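Local atomic coordinates of RagB/SusD domain protein (Flavobacterium johnsoniae, PDB entry 5J90), a protein that binds chitin as a SusD-like protein encoded in a polysaccharide utilization locus, probably capturing the polysaccharide or its fragments at the outer membrane. Residues D280-Y286 against S364-V370; L120-V124 against E164-A168; Q41-P45 against S248-P254; G62-T68 against L263-S268. All coordinates share one frame; numbering follows the deposited sequence.

Contact 1: D280-Y286 against S364-V370; sequences DPRIASY and SFDQRGV
Arg282 lays its guanidinium against Phe365 and reaches past it to Ser364. Its chain starts beside the backbone N and turns at chi3 (-71°), which brings CE1 of Phe365 over one face of the planar group, toward its rim, 3.6 Å from CZ of Arg282; the planes are 50° apart. At the edge, NH1 of Arg282 donates within the guanidinium plane to OG of Ser364 at 2.8 Å. Asp280 fixes the group's rotation: Arg282 grips it side-on, NE to OD1 (3.0 Å, nearly straight) and NH2 to OD2, while OD1 also accepts from the backbone N of Arg282 and so caps the turn before helix 283-286. An alanine in place of Arg282 would remove this two-nitrogen grip and would probably leave the Asp280 carboxylate short of its counter-charge, with Ser364 and the Phe365 ring losing their neighbour.

Arg368, from the end of helix 353-368, turns a face of its guanidinium to the edge of the Tyr286 ring, CE1 of Tyr286 lying 3.5 Å above the centre of the guanidinium group, the planes 73° apart. The polar ends of this pair are held elsewhere, Tyr286 OH by Ile426 O and Arg368 NH2 by Phe429 O and Ala427 O. Pro281, compact and rigid, presses CG on Phe365 CE2 at 3.5 Å, and Val370, just past the Schellman turn at Gly369, sets its CB against CB of Pro281. Water 1 links Ser285 OG to Arg368 O. That two arginines share one interface is consistent with Asp280 largely balancing the charge of Arg282 while backbone carbonyls receive Arg368.

Contact 2: L120-V124 against E164-A168; sequences LILKV and ELDTA
Lys123 and Glu164 form a salt bridge between the two helices, NZ to OE2 at 2.8 Å. The ammonium approaches the carboxylate on its syn side but 33° out of its plane. Lys123 gets there by leaving the helix with CG opposite the backbone N (chi1 -178°) and staying extended to its end. A long, flexible residue suits a place where the charge must span the gap between two helices. The other carboxylate oxygen of Glu164, OE1, is held by the hydroxyl of Tyr139, whose ring also makes a cation-pi contact with Lys123; one aromatic residue thus serves both members of the ion pair.

Beneath the charges, the aliphatic part of Glu164 does apolar work: its CG packs on CD2 of Leu120 at 3.9 Å, the two side chains crossing at about a right angle. CD1 of Leu120 reaches onward to CG2 of Thr167. Deeper in, Ala168 turns its methyl to Ile121 CG1 at 3.6 Å, its small size letting the branched neighbour come close, and Val124 CG2 meets Leu165 CD2 at 4.1 Å. Phe202, Leu206 and Leu210 of helix 196-213 continue this apolar layer.

The axes of these short segments run antiparallel, 153° between their directions and 9.3 Å apart at closest approach, an antiparallel helix pair consistent with the TPR-like helical part of SusD-family proteins.

Contact 3: Q41-P45 against S248-P254; sequences QVLTP and SPVYTNP
Ser248 opens the second segment by setting its CB against CD1 of Leu43 at 4.2 Å. Its hydroxyl oxygen turns back along its own chain, accepting from the N of Val250 and, at 2.8 Å, from the N of Tyr251, an ST turn and ST motif together. A small residue with a hydroxyl acceptor suits this place, since it fixes the bend from which Tyr251 projects.

Tyr251 carries much of the contact. With CG beside the backbone N (chi1 -51°), its ring receives Thr44 over one face: CG2 of Thr44 lies 3.9 Å from the ring centroid, 28° off the normal, a CH-pi contact. CB of Leu43 approaches CD2 of the same ring obliquely at 4.1 Å. A serine in place of Tyr251 would remove the ring and would probably open a gap beside Leu43, leaving the Thr44 methyl without its aromatic partner.

The contact joins two irregular linkers, one leading into helix 46-54 through the cis peptide bond before Pro45, the other running from strand 244-247 into helix 255-261. At Thr252 the link becomes a shared water: water 3 donates to Thr252 O and to Leu43 O. Asn253 uses OD1 to cap the N of Ile255, while its ND2 reaches Gln41 OE1 through water 2. Pro254, at the approach to the helix, rests its CG on Val42 O at 3.7 Å and its CD on CD2 of Leu43 at 4.2 Å; the Val42 carbonyl oxygen is buried with no hydrogen-bonding partner in the model.

Contact 4: G62-T68 against L263-S268; sequences GYMATPT and LDIRMS
A short, weakly bonded antiparallel strand pair joins 64-65 to 266-267, resting on the hydrogen-bonded pair Ala65 and Arg266. Ala65 N donates to Arg266 O at 3.0 Å, and Arg266 N returns a bond to Ala65 O at 2.8 Å. Side-chain hydroxyls extend the pairing at both ends. Ser268 OG, beside both N and carbonyl carbon (chi1 69°), donates to Gly62 O at 2.6 Å from above the carbonyl plane, and caps Met271 N at the start of helix 269-277. Gly62 suits its positive phi, where a side chain would jam against the preceding carbonyl.

Farther along, Thr66 OG1 gives its proton to Asp264 O at 2.8 Å and accepts from Thr68 N, an ST turn; Thr68 OG1 bonds Asp264 OD1 at 2.9 Å, a carboxylate oxygen that also pairs with Lys309. Between these polar ends, Ile265 sets CG1 against Met64 CB at 3.6 Å, while at the Thr66-Thr68 turn the compact ring of Pro67 packs its CD on Arg266 CG. The bent Arg266 chain brings NE to Ile265 O, while NH2 reaches Ser259.

This small antiparallel beta bridge joins the chain leaving helix 57-60 to the connection between helices 255-261 and 269-277 in a mainly helical SusD-like fold.

From the N terminus, residues 41-45 come first and 62-68 soon after; contact 3 then closes on 248-254 and contact 4 on 263-268. Their segments alternate, so these two long loops cross, and together they tie the opening linkers and helices 46-54 and 57-60 to the region around helix 255-261. Contact 2 closes within both loops, pairing helices 113-134 and 154-177, and lies across the centre of the chain from contact 4. Contact 1 follows in series, joining the 280-286 turn to the end of helix 353-368. It touches contact 4, where Ile283 CD1 packs on Met267 CE at 3.9 Å, whereas contacts 1 and 2 are centred 32 Å apart.

Contact 1: D280-Y286 against S364-V370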
# COMPACT_ATOMS: atom_id res chain seq x y z
N ASP A 280 15.20 31.18 -11.90
CA ASP A 280 13.81 31.51 -11.67
C ASP A 280 13.69 32.85 -10.95
O ASP A 280 14.22 33.00 -9.85
CB ASP A 280 13.22 30.38 -10.81
CG ASP A 280 11.71 30.39 -10.78
OD1 ASP A 280 11.12 31.46 -10.59
OD2 ASP A 280 11.11 29.30 -10.95
N PRO A 281 12.99 33.82 -11.55
CA PRO A 281 12.90 35.15 -10.93
C PRO A 281 12.11 35.16 -9.62
O PRO A 281 12.18 36.15 -8.89
CB PRO A 281 12.20 36.00 -11.99
CG PRO A 281 11.43 35.02 -12.81
CD PRO A 281 12.27 33.77 -12.84
N ARG A 282 11.37 34.10 -9.32
CA ARG A 282 10.66 34.02 -8.05
C ARG A 282 11.61 33.86 -6.87
O ARG A 282 11.21 34.06 -5.72
CB ARG A 282 9.63 32.88 -8.08
CG ARG A 282 8.45 33.18 -9.00
CD ARG A 282 7.56 31.95 -9.22
NE ARG A 282 8.24 30.95 -10.04
CZ ARG A 282 7.63 29.87 -10.55
NH1 ARG A 282 6.34 29.66 -10.31
NH2 ARG A 282 8.32 29.02 -11.29
N ILE A 283 12.87 33.54 -7.15
CA ILE A 283 13.84 33.28 -6.10
C ILE A 283 14.03 34.50 -5.20
O ILE A 283 14.28 34.36 -4.01
CB ILE A 283 15.19 32.83 -6.69
CG1 ILE A 283 16.02 32.05 -5.67
CG2 ILE A 283 15.98 34.02 -7.24
CD1 ILE A 283 17.25 31.40 -6.28
N ALA A 284 13.87 35.69 -5.77
CA ALA A 284 14.18 36.93 -5.07
C ALA A 284 13.19 37.25 -3.95
O ALA A 284 13.56 37.82 -2.94
CB ALA A 284 14.27 38.09 -6.05
N SER A 285 11.93 36.88 -4.14
CA SER A 285 10.96 37.10 -3.07
C SER A 285 10.84 35.88 -2.16
O SER A 285 10.44 36.01 -1.01
CB SER A 285 9.59 37.50 -3.62
OG SER A 285 9.02 36.47 -4.41
N TYR A 286 11.22 34.71 -2.66
CA TYR A 286 11.17 33.49 -1.84
C TYR A 286 12.26 33.50 -0.77
O TYR A 286 12.03 33.02 0.35
CB TYR A 286 11.34 32.23 -2.70
CG TYR A 286 10.13 31.78 -3.48
CD1 TYR A 286 9.03 32.62 -3.66
CD2 TYR A 286 10.09 30.51 -4.04
CE1 TYR A 286 7.92 32.19 -4.38
CE2 TYR A 286 8.99 30.09 -4.77
CZ TYR A 286 7.91 30.92 -4.93
OH TYR A 286 6.81 30.50 -5.64
N SER A 364 1.36 31.77 -11.28
CA SER A 364 2.33 31.91 -10.20
C SER A 364 3.24 33.13 -10.39
O SER A 364 3.49 33.87 -9.44
CB SER A 364 3.15 30.62 -10.05
OG SER A 364 4.10 30.76 -9.01
N PHE A 365 3.75 33.32 -11.61
CA PHE A 365 4.57 34.50 -11.90
C PHE A 365 3.79 35.77 -11.59
O PHE A 365 4.32 36.70 -10.95
CB PHE A 365 5.03 34.51 -13.36
CG PHE A 365 6.36 33.85 -13.61
CD1 PHE A 365 6.59 32.53 -13.25
CD2 PHE A 365 7.38 34.54 -14.25
CE1 PHE A 365 7.81 31.92 -13.49
CE2 PHE A 365 8.60 33.95 -14.50
CZ PHE A 365 8.82 32.63 -14.13
N ASP A 366 2.53 35.84 -12.02
CA ASP A 366 1.69 37.00 -11.74
C ASP A 366 1.48 37.18 -10.24
O ASP A 366 1.54 38.30 -9.72
CB ASP A 366 0.34 36.88 -12.45
CG ASP A 366 0.45 37.01 -13.95
OD1 ASP A 366 1.49 37.48 -14.45
OD2 ASP A 366 -0.53 36.65 -14.64
N GLN A 367 1.26 36.07 -9.54
CA GLN A 367 1.02 36.12 -8.11
C GLN A 367 2.22 36.71 -7.37
O GLN A 367 2.05 37.46 -6.39
CB GLN A 367 0.70 34.73 -7.56
CG GLN A 367 0.21 34.76 -6.14
CD GLN A 367 -0.24 33.42 -5.63
OE1 GLN A 367 0.30 32.37 -6.00
NE2 GLN A 367 -1.24 33.44 -4.76
N ARG A 368 3.42 36.39 -7.85
CA ARG A 368 4.64 36.85 -7.19
C ARG A 368 5.15 38.18 -7.75
O ARG A 368 6.15 38.71 -7.27
CB ARG A 368 5.74 35.78 -7.31
CG ARG A 368 5.30 34.38 -6.89
CD ARG A 368 4.77 34.34 -5.46
NE ARG A 368 4.54 32.95 -5.06
CZ ARG A 368 4.39 32.55 -3.81
NH1 ARG A 368 4.43 33.42 -2.81
NH2 ARG A 368 4.19 31.27 -3.56
N GLY A 369 4.47 38.72 -8.76
CA GLY A 369 4.82 40.03 -9.30
C GLY A 369 6.08 40.06 -10.13
O GLY A 369 6.77 41.09 -10.19
N VAL A 370 6.41 38.94 -10.77
CA VAL A 370 7.61 38.88 -11.60
C VAL A 370 7.26 38.75 -13.08
O VAL A 370 6.24 38.17 -13.45
CB VAL A 370 8.57 37.74 -11.18
CG1 VAL A 370 9.16 38.03 -9.80
CG2 VAL A 370 7.87 36.40 -11.21
O HOH W 1 6.40 37.46 -4.29

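Contact 2: L120-V124 against E164-A168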
# COMPACT_ATOMS: atom_id res chain seq x y z
N LEU A 120 -17.62 23.16 7.67
CA LEU A 120 -17.21 21.91 7.02
C LEU A 120 -16.04 22.13 6.06
O LEU A 120 -15.10 21.32 6.00
CB LEU A 120 -18.38 21.26 6.27
CG LEU A 120 -19.47 20.65 7.14
CD1 LEU A 120 -20.61 20.15 6.27
CD2 LEU A 120 -18.90 19.52 8.00
N ILE A 121 -16.08 23.22 5.30
CA ILE A 121 -14.98 23.51 4.38
C ILE A 121 -13.68 23.75 5.15
O ILE A 121 -12.63 23.20 4.81
CB ILE A 121 -15.32 24.71 3.47
CG1 ILE A 121 -16.58 24.40 2.66
CG2 ILE A 121 -14.15 25.03 2.55
CD1 ILE A 121 -17.12 25.62 1.88
N LEU A 122 -13.75 24.56 6.20
CA LEU A 122 -12.58 24.80 7.04
C LEU A 122 -12.11 23.52 7.74
O LEU A 122 -10.90 23.30 7.88
CB LEU A 122 -12.89 25.87 8.09
CG LEU A 122 -12.68 27.29 7.61
CD1 LEU A 122 -13.23 28.26 8.65
CD2 LEU A 122 -11.20 27.54 7.37
N LYS A 123 -13.06 22.69 8.17
CA LYS A 123 -12.76 21.42 8.80
C LYS A 123 -11.93 20.54 7.86
O LYS A 123 -10.89 20.00 8.26
CB LYS A 123 -14.05 20.70 9.18
CG LYS A 123 -13.86 19.37 9.89
CD LYS A 123 -15.20 18.65 9.98
CE LYS A 123 -15.12 17.37 10.82
NZ LYS A 123 -16.40 16.63 10.77
N VAL A 124 -12.38 20.40 6.62
CA VAL A 124 -11.67 19.56 5.66
C VAL A 124 -10.30 20.17 5.35
O VAL A 124 -9.29 19.46 5.25
CB VAL A 124 -12.51 19.32 4.40
CG1 VAL A 124 -11.69 18.55 3.36
CG2 VAL A 124 -13.78 18.55 4.76
N GLU A 164 -18.62 15.68 3.12
CA GLU A 164 -18.72 16.98 3.78
C GLU A 164 -18.62 18.12 2.78
O GLU A 164 -19.38 19.09 2.85
CB GLU A 164 -17.66 17.09 4.87
CG GLU A 164 -17.99 16.22 6.07
CD GLU A 164 -16.85 16.07 7.06
OE1 GLU A 164 -15.68 16.29 6.68
OE2 GLU A 164 -17.13 15.71 8.23
N LEU A 165 -17.69 18.01 1.83
CA LEU A 165 -17.63 19.02 0.78
C LEU A 165 -18.91 19.02 -0.07
O LEU A 165 -19.37 20.09 -0.47
CB LEU A 165 -16.39 18.83 -0.09
CG LEU A 165 -15.06 19.04 0.65
CD1 LEU A 165 -13.90 18.82 -0.31
CD2 LEU A 165 -14.98 20.41 1.29
N ASP A 166 -19.49 17.85 -0.33
CA ASP A 166 -20.78 17.78 -1.05
C ASP A 166 -21.85 18.58 -0.30
O ASP A 166 -22.57 19.38 -0.91
CB ASP A 166 -21.29 16.34 -1.19
CG ASP A 166 -20.47 15.51 -2.15
OD1 ASP A 166 -19.77 16.07 -3.02
OD2 ASP A 166 -20.56 14.26 -2.03
N THR A 167 -21.95 18.36 1.00
CA THR A 167 -22.94 19.05 1.83
C THR A 167 -22.73 20.57 1.80
O THR A 167 -23.68 21.34 1.57
CB THR A 167 -22.87 18.54 3.27
OG1 THR A 167 -23.22 17.15 3.29
CG2 THR A 167 -23.83 19.31 4.17
N ALA A 168 -21.49 21.00 2.00
CA ALA A 168 -21.16 22.43 2.01
C ALA A 168 -21.44 23.11 0.67
O ALA A 168 -22.02 24.20 0.62
CB ALA A 168 -19.72 22.64 2.41

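Contact 3: Q41-P45 against S248-P254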
# COMPACT_ATOMS: atom_id res chain seq x y z
N GLN A 41 -2.41 26.45 9.96
CA GLN A 41 -1.03 26.65 10.38
C GLN A 41 -1.09 27.50 11.64
O GLN A 41 -1.72 28.56 11.64
CB GLN A 41 -0.21 27.36 9.31
CG GLN A 41 0.01 26.50 8.09
CD GLN A 41 1.00 27.11 7.13
OE1 GLN A 41 1.16 28.33 7.07
NE2 GLN A 41 1.67 26.26 6.37
N VAL A 42 -0.48 27.04 12.72
CA VAL A 42 -0.54 27.79 13.97
C VAL A 42 0.21 29.11 13.82
O VAL A 42 1.42 29.14 13.61
CB VAL A 42 0.01 26.99 15.15
CG1 VAL A 42 0.08 27.86 16.40
CG2 VAL A 42 -0.86 25.76 15.39
N LEU A 43 -0.53 30.22 13.90
CA LEU A 43 0.07 31.52 13.62
C LEU A 43 0.85 32.05 14.81
O LEU A 43 1.83 32.78 14.63
CB LEU A 43 -1.00 32.51 13.18
CG LEU A 43 -1.71 32.15 11.88
CD1 LEU A 43 -2.65 33.27 11.46
CD2 LEU A 43 -0.72 31.82 10.77
N THR A 44 0.42 31.69 16.01
CA THR A 44 1.10 32.13 17.23
C THR A 44 0.88 31.12 18.35
O THR A 44 -0.18 30.51 18.44
CB THR A 44 0.61 33.54 17.65
OG1 THR A 44 1.52 34.10 18.60
CG2 THR A 44 -0.78 33.46 18.26
N PRO A 45 1.88 30.94 19.22
CA PRO A 45 3.22 31.53 19.14
C PRO A 45 4.07 30.89 18.05
O PRO A 45 3.77 29.77 17.61
CB PRO A 45 3.81 31.23 20.52
CG PRO A 45 3.14 29.98 20.94
CD PRO A 45 1.75 30.01 20.36
N SER A 248 -4.47 37.71 8.39
CA SER A 248 -4.50 37.96 9.83
C SER A 248 -4.56 39.46 10.12
O SER A 248 -3.81 40.24 9.54
CB SER A 248 -3.29 37.36 10.52
OG SER A 248 -3.33 37.62 11.92
N PRO A 249 -5.46 39.86 11.01
CA PRO A 249 -5.45 41.28 11.40
C PRO A 249 -4.26 41.64 12.27
O PRO A 249 -3.97 42.82 12.42
CB PRO A 249 -6.75 41.44 12.19
CG PRO A 249 -7.06 40.05 12.70
CD PRO A 249 -6.58 39.12 11.62
N VAL A 250 -3.56 40.65 12.83
CA VAL A 250 -2.52 40.93 13.82
C VAL A 250 -1.18 40.23 13.60
O VAL A 250 -0.13 40.81 13.89
CB VAL A 250 -3.00 40.62 15.26
CG1 VAL A 250 -4.00 41.67 15.73
CG2 VAL A 250 -3.59 39.22 15.36
N TYR A 251 -1.20 38.99 13.10
CA TYR A 251 0.03 38.20 13.05
C TYR A 251 0.75 38.20 11.71
O TYR A 251 0.13 38.15 10.65
CB TYR A 251 -0.23 36.74 13.46
CG TYR A 251 -0.98 36.61 14.77
CD1 TYR A 251 -0.41 37.07 15.96
CD2 TYR A 251 -2.24 36.05 14.82
CE1 TYR A 251 -1.10 36.96 17.16
CE2 TYR A 251 -2.93 35.93 16.03
CZ TYR A 251 -2.35 36.40 17.19
OH TYR A 251 -3.03 36.29 18.38
N THR A 252 2.07 38.26 11.77
CA THR A 252 2.93 38.00 10.63
C THR A 252 3.14 36.48 10.53
O THR A 252 3.16 35.79 11.56
CB THR A 252 4.28 38.73 10.82
OG1 THR A 252 4.04 40.14 10.84
CG2 THR A 252 5.25 38.41 9.70
N ASN A 253 3.28 35.95 9.31
CA ASN A 253 3.65 34.55 9.12
C ASN A 253 4.79 34.18 10.09
O ASN A 253 5.82 34.86 10.12
CB ASN A 253 4.10 34.34 7.67
CG ASN A 253 4.33 32.88 7.33
OD1 ASN A 253 4.89 32.12 8.12
ND2 ASN A 253 3.91 32.48 6.13
N PRO A 254 4.60 33.12 10.91
CA PRO A 254 5.60 32.83 11.95
C PRO A 254 6.98 32.47 11.40
O PRO A 254 7.98 32.56 12.11
CB PRO A 254 4.99 31.65 12.72
CG PRO A 254 3.97 31.07 11.79
CD PRO A 254 3.43 32.23 10.99
O HOH W 2 3.20 29.57 5.56
O HOH W 3 3.19 34.95 14.19

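Contact 4: G62-T68 against L263-S268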
# COMPACT_ATOMS: atom_id res chain seq x y z
N GLY A 62 11.56 19.49 0.90
CA GLY A 62 12.63 20.13 0.15
C GLY A 62 12.55 21.64 0.08
O GLY A 62 13.36 22.27 -0.61
N TYR A 63 11.60 22.26 0.77
CA TYR A 63 11.46 23.72 0.73
C TYR A 63 12.51 24.46 1.57
O TYR A 63 13.00 25.51 1.15
CB TYR A 63 10.09 24.12 1.24
CG TYR A 63 8.96 24.04 0.22
CD1 TYR A 63 9.18 23.63 -1.10
CD2 TYR A 63 7.67 24.40 0.59
CE1 TYR A 63 8.13 23.58 -2.02
CE2 TYR A 63 6.62 24.36 -0.32
CZ TYR A 63 6.85 23.95 -1.63
OH TYR A 63 5.80 23.93 -2.52
N MET A 64 12.81 23.94 2.75
CA MET A 64 13.62 24.65 3.74
C MET A 64 14.50 23.68 4.48
O MET A 64 14.27 22.46 4.45
CB MET A 64 12.70 25.39 4.73
CG MET A 64 11.87 26.48 4.06
SD MET A 64 10.65 27.30 5.12
CE MET A 64 9.12 26.60 4.47
N ALA A 65 15.53 24.20 5.16
CA ALA A 65 16.45 23.35 5.92
C ALA A 65 16.97 24.11 7.12
O ALA A 65 17.12 25.33 7.08
CB ALA A 65 17.61 22.89 5.05
N THR A 66 17.24 23.39 8.21
CA THR A 66 17.76 24.03 9.41
C THR A 66 19.29 24.00 9.48
O THR A 66 19.91 23.01 9.10
CB THR A 66 17.16 23.42 10.69
OG1 THR A 66 17.60 24.19 11.82
CG2 THR A 66 17.63 21.98 10.87
N PRO A 67 19.90 25.10 9.95
CA PRO A 67 21.34 25.10 10.22
C PRO A 67 21.66 24.61 11.63
O PRO A 67 22.83 24.52 12.00
CB PRO A 67 21.69 26.59 10.14
CG PRO A 67 20.47 27.26 10.69
CD PRO A 67 19.30 26.43 10.17
N THR A 68 20.63 24.29 12.40
CA THR A 68 20.79 24.00 13.83
C THR A 68 20.79 22.51 14.12
O THR A 68 19.92 21.77 13.65
CB THR A 68 19.66 24.66 14.63
OG1 THR A 68 19.57 26.05 14.28
CG2 THR A 68 19.91 24.52 16.13
N LEU A 263 17.23 32.51 13.17
CA LEU A 263 18.13 31.84 12.23
C LEU A 263 18.02 30.31 12.32
O LEU A 263 19.01 29.60 12.13
CB LEU A 263 19.58 32.28 12.46
CG LEU A 263 19.86 33.78 12.45
CD1 LEU A 263 21.35 34.03 12.68
CD2 LEU A 263 19.40 34.44 11.16
N ASP A 264 16.82 29.82 12.61
CA ASP A 264 16.60 28.38 12.79
C ASP A 264 16.12 27.68 11.52
O ASP A 264 15.98 26.45 11.50
CB ASP A 264 15.60 28.13 13.91
CG ASP A 264 16.25 27.94 15.26
OD1 ASP A 264 17.50 27.78 15.33
OD2 ASP A 264 15.49 27.93 16.25
N ILE A 265 15.86 28.45 10.48
CA ILE A 265 15.48 27.87 9.19
C ILE A 265 16.05 28.73 8.06
O ILE A 265 16.13 29.96 8.19
CB ILE A 265 13.93 27.66 9.07
CG1 ILE A 265 13.59 26.61 7.99
CG2 ILE A 265 13.20 28.97 8.81
CD1 ILE A 265 13.92 25.19 8.41
N ARG A 266 16.46 28.06 6.99
CA ARG A 266 17.12 28.70 5.85
C ARG A 266 16.58 28.13 4.54
O ARG A 266 15.87 27.12 4.53
CB ARG A 266 18.63 28.44 5.90
CG ARG A 266 19.38 28.88 7.17
CD ARG A 266 19.73 30.37 7.18
NE ARG A 266 18.61 31.19 7.60
CZ ARG A 266 18.66 32.50 7.84
NH1 ARG A 266 19.81 33.16 7.69
NH2 ARG A 266 17.58 33.14 8.22
N MET A 267 16.92 28.79 3.43
CA MET A 267 16.76 28.21 2.11
C MET A 267 17.35 26.79 2.08
O MET A 267 18.39 26.54 2.71
CB MET A 267 17.50 29.08 1.10
CG MET A 267 17.36 28.64 -0.35
SD MET A 267 18.42 29.68 -1.38
CE MET A 267 17.76 29.32 -3.00
N SER A 268 16.71 25.88 1.37
CA SER A 268 17.21 24.51 1.25
C SER A 268 18.12 24.31 0.05
O SER A 268 18.10 25.08 -0.91
CB SER A 268 16.04 23.53 1.11
OG SER A 268 15.44 23.73 -0.16